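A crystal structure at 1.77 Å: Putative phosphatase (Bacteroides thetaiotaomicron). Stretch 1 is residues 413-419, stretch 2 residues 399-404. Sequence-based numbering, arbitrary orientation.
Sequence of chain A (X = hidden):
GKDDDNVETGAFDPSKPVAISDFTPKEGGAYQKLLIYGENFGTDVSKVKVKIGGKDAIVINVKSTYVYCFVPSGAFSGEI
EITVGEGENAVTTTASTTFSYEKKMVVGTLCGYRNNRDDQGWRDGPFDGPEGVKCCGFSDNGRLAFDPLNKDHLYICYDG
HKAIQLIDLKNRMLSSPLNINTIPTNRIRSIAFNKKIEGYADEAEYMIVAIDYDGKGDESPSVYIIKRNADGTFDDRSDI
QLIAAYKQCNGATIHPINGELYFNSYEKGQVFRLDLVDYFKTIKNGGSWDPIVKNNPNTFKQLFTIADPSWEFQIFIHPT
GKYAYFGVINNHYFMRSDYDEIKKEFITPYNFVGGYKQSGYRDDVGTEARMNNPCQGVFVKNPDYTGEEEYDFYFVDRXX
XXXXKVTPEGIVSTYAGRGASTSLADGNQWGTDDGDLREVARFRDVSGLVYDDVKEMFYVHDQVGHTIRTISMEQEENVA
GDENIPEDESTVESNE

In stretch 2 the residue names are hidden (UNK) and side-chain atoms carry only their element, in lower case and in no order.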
# COMPACT_ATOMS: atom_id res chain seq x y z
N SER A 413 5.36 7.48 0.66
CA SER A 413 6.14 6.39 0.09
C SER A 413 7.23 6.95 -0.85
O SER A 413 7.32 8.17 -1.05
CB SER A 413 5.24 5.41 -0.65
OG SER A 413 4.55 6.04 -1.71
N THR A 414 8.06 6.06 -1.38
CA THR A 414 9.11 6.45 -2.31
C THR A 414 8.70 5.93 -3.67
O THR A 414 8.48 4.73 -3.84
CB THR A 414 10.48 5.93 -1.89
OG1 THR A 414 10.83 6.49 -0.62
CG2 THR A 414 11.55 6.34 -2.90
N TYR A 415 8.57 6.84 -4.64
CA TYR A 415 8.10 6.50 -5.99
C TYR A 415 9.21 6.15 -6.97
O TYR A 415 9.10 5.17 -7.71
CB TYR A 415 7.27 7.67 -6.55
CG TYR A 415 6.80 7.51 -7.99
CD1 TYR A 415 5.92 6.49 -8.34
CD2 TYR A 415 7.22 8.39 -8.98
CE1 TYR A 415 5.47 6.34 -9.66
CE2 TYR A 415 6.78 8.26 -10.29
CZ TYR A 415 5.91 7.24 -10.62
OH TYR A 415 5.48 7.10 -11.93
N ALA A 416 10.28 6.95 -6.96
CA ALA A 416 11.37 6.79 -7.90
C ALA A 416 12.68 7.27 -7.30
O ALA A 416 12.73 8.32 -6.64
CB ALA A 416 11.06 7.54 -9.21
N GLY A 417 13.74 6.51 -7.55
CA GLY A 417 15.07 6.83 -7.08
C GLY A 417 15.58 5.86 -6.04
O GLY A 417 14.86 4.93 -5.64
N ARG A 418 16.84 6.05 -5.66
CA ARG A 418 17.53 5.24 -4.66
C ARG A 418 17.55 3.75 -5.06
O ARG A 418 17.39 2.86 -4.22
CB ARG A 418 16.89 5.44 -3.27
CG ARG A 418 16.87 6.91 -2.82
CD ARG A 418 16.11 7.08 -1.50
NE ARG A 418 16.82 6.53 -0.36
CZ ARG A 418 17.65 7.21 0.44
NH1 ARG A 418 17.90 8.50 0.24
NH2 ARG A 418 18.25 6.60 1.46
N GLY A 419 17.77 3.51 -6.36
CA GLY A 419 17.82 2.17 -6.94
C GLY A 419 18.54 1.16 -6.06
O GLY A 419 19.74 1.32 -5.74
N UNK A 399 17.45 16.20 -0.54
CA UNK A 399 18.62 15.57 0.04
C UNK A 399 18.47 14.06 0.22
O UNK A 399 19.39 13.40 0.72
c UNK A 399 19.63 17.68 1.13
c UNK A 399 19.03 16.28 1.35
c UNK A 399 20.88 17.63 0.23
c UNK A 399 19.96 18.37 2.46
N UNK A 400 17.33 13.52 -0.18
CA UNK A 400 17.13 12.07 -0.21
C UNK A 400 17.15 11.52 -1.64
O UNK A 400 16.90 10.34 -1.86
n UNK A 400 14.83 12.26 2.64
o UNK A 400 17.02 11.70 2.60
c UNK A 400 15.85 11.67 0.51
c UNK A 400 15.94 11.88 2.01
N UNK A 401 17.44 12.38 -2.62
CA UNK A 401 17.67 11.97 -4.00
C UNK A 401 16.55 11.12 -4.62
O UNK A 401 16.82 10.14 -5.33
c UNK A 401 21.61 11.34 -1.29
c UNK A 401 22.12 12.63 -1.43
c UNK A 401 21.60 13.46 -2.44
c UNK A 401 20.08 11.71 -3.14
c UNK A 401 18.99 11.18 -4.08
c UNK A 401 20.60 12.99 -3.29
c UNK A 401 20.60 10.89 -2.15
N UNK A 402 15.31 11.51 -4.38
CA UNK A 402 14.18 10.74 -4.89
C UNK A 402 12.88 11.55 -5.02
O UNK A 402 12.78 12.68 -4.54
c UNK A 402 13.94 9.54 -3.98
s UNK A 402 13.47 9.98 -2.28
N UNK A 403 11.93 10.95 -5.72
CA UNK A 403 10.57 11.46 -5.83
C UNK A 403 9.75 10.65 -4.83
O UNK A 403 9.80 9.40 -4.84
c UNK A 403 10.84 11.98 -8.32
c UNK A 403 8.54 11.75 -7.30
c UNK A 403 9.99 11.26 -7.25
N UNK A 404 9.04 11.33 -3.93
CA UNK A 404 8.16 10.68 -2.94
C UNK A 404 6.69 10.90 -3.35
O UNK A 404 6.38 11.84 -4.10
c UNK A 404 8.34 11.26 -1.52
c UNK A 404 9.75 11.42 -0.98
n UNK A 404 9.82 9.62 0.80
c UNK A 404 10.08 10.04 2.04
n UNK A 404 10.88 11.07 2.27
n UNK A 404 9.49 9.43 3.08
c UNK A 404 10.41 10.16 -0.43
O HOH W 1 19.49 10.26 2.03
O HOH W 2 18.63 8.31 -6.11

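Position 399 carries four side-chain carbons and no heteroatom; the second carbon is bonded to two others, a fork one bond beyond CB. Its CA-to-CB bond points away, and no side-chain atom comes within 7 Å of stretch 1. This is Leu399, a bystander.

Position 400 has two side-chain carbons, the second holding one oxygen and one nitrogen, so it is a short carboxamide. CB lies 3.8 Å from Arg418 NH1. The residue is Asn400. Water 1 bridges it to stretch 1, donating to Asn400 OD1 at 2.9 Å and accepting from Arg418 NH1 at 3.0 Å.

At position 401 a single carbon leads to a ring of six carbons with no atom beyond it, which excludes a phenol. One ring carbon sits 4.3 Å from Arg418 NH1, in an oblique approach. It is Phe401.

Position 402 shows one carbon followed by sulfur. Its CA-to-CB bond points toward stretch 1, bringing CB to 3.2 Å from Ala416 O, and the sulfur is 4.0 Å from Arg418 CD. With sulfur directly on CB, this is Cys402.

Position 403 has three carbons, with CB itself bearing the other two. CB is 4.3 Å from Ala416 CB, and one of the two outer carbons meets the edge of the Tyr415 ring, 4.0 Å from Tyr415 CD2. This is Val403, and that outer carbon is CG1.

Position 404 has three carbons, a nitrogen, and a carbon bearing two more nitrogens, a guanidinium on a long chain. The chain nitrogen lies 3.4 Å from Ser413 O and 3.6 Å from Thr414 OG1. It is Arg404: chi1 to chi3 are all m, and Arg404 NE makes a weak hydrogen bond to Ser413 O (136°).

The contact works mainly through backbone pairing around an antiparallel beta bulge. Thr414 pairs with Arg404 and Ala416 with Val403, so stretch 1 advances two residues while stretch 2 goes back one. The extra residue lets two amides converge on one carbonyl: Tyr415 N donates to Val403 O at 2.8 Å and Ala416 N to the same Val403 O at 3.3 Å. Val403 N returns a bond to Ala416 O at 2.9 Å and 164°. Beyond the bulge, Gly417 has phi/psi of 113/175, where a CB would jam against the preceding carbonyl and fall 2.8 Å from Phe401 O. Arg418 then extends the contact: its NH1 donates to Asn400 O at 3.0 Å and 164°, near the guanidinium plane, while water 2 links Arg418 N (2.9 Å) to Phe401 O (2.7 Å).

Stretch 2 (399-404) LNFCVR
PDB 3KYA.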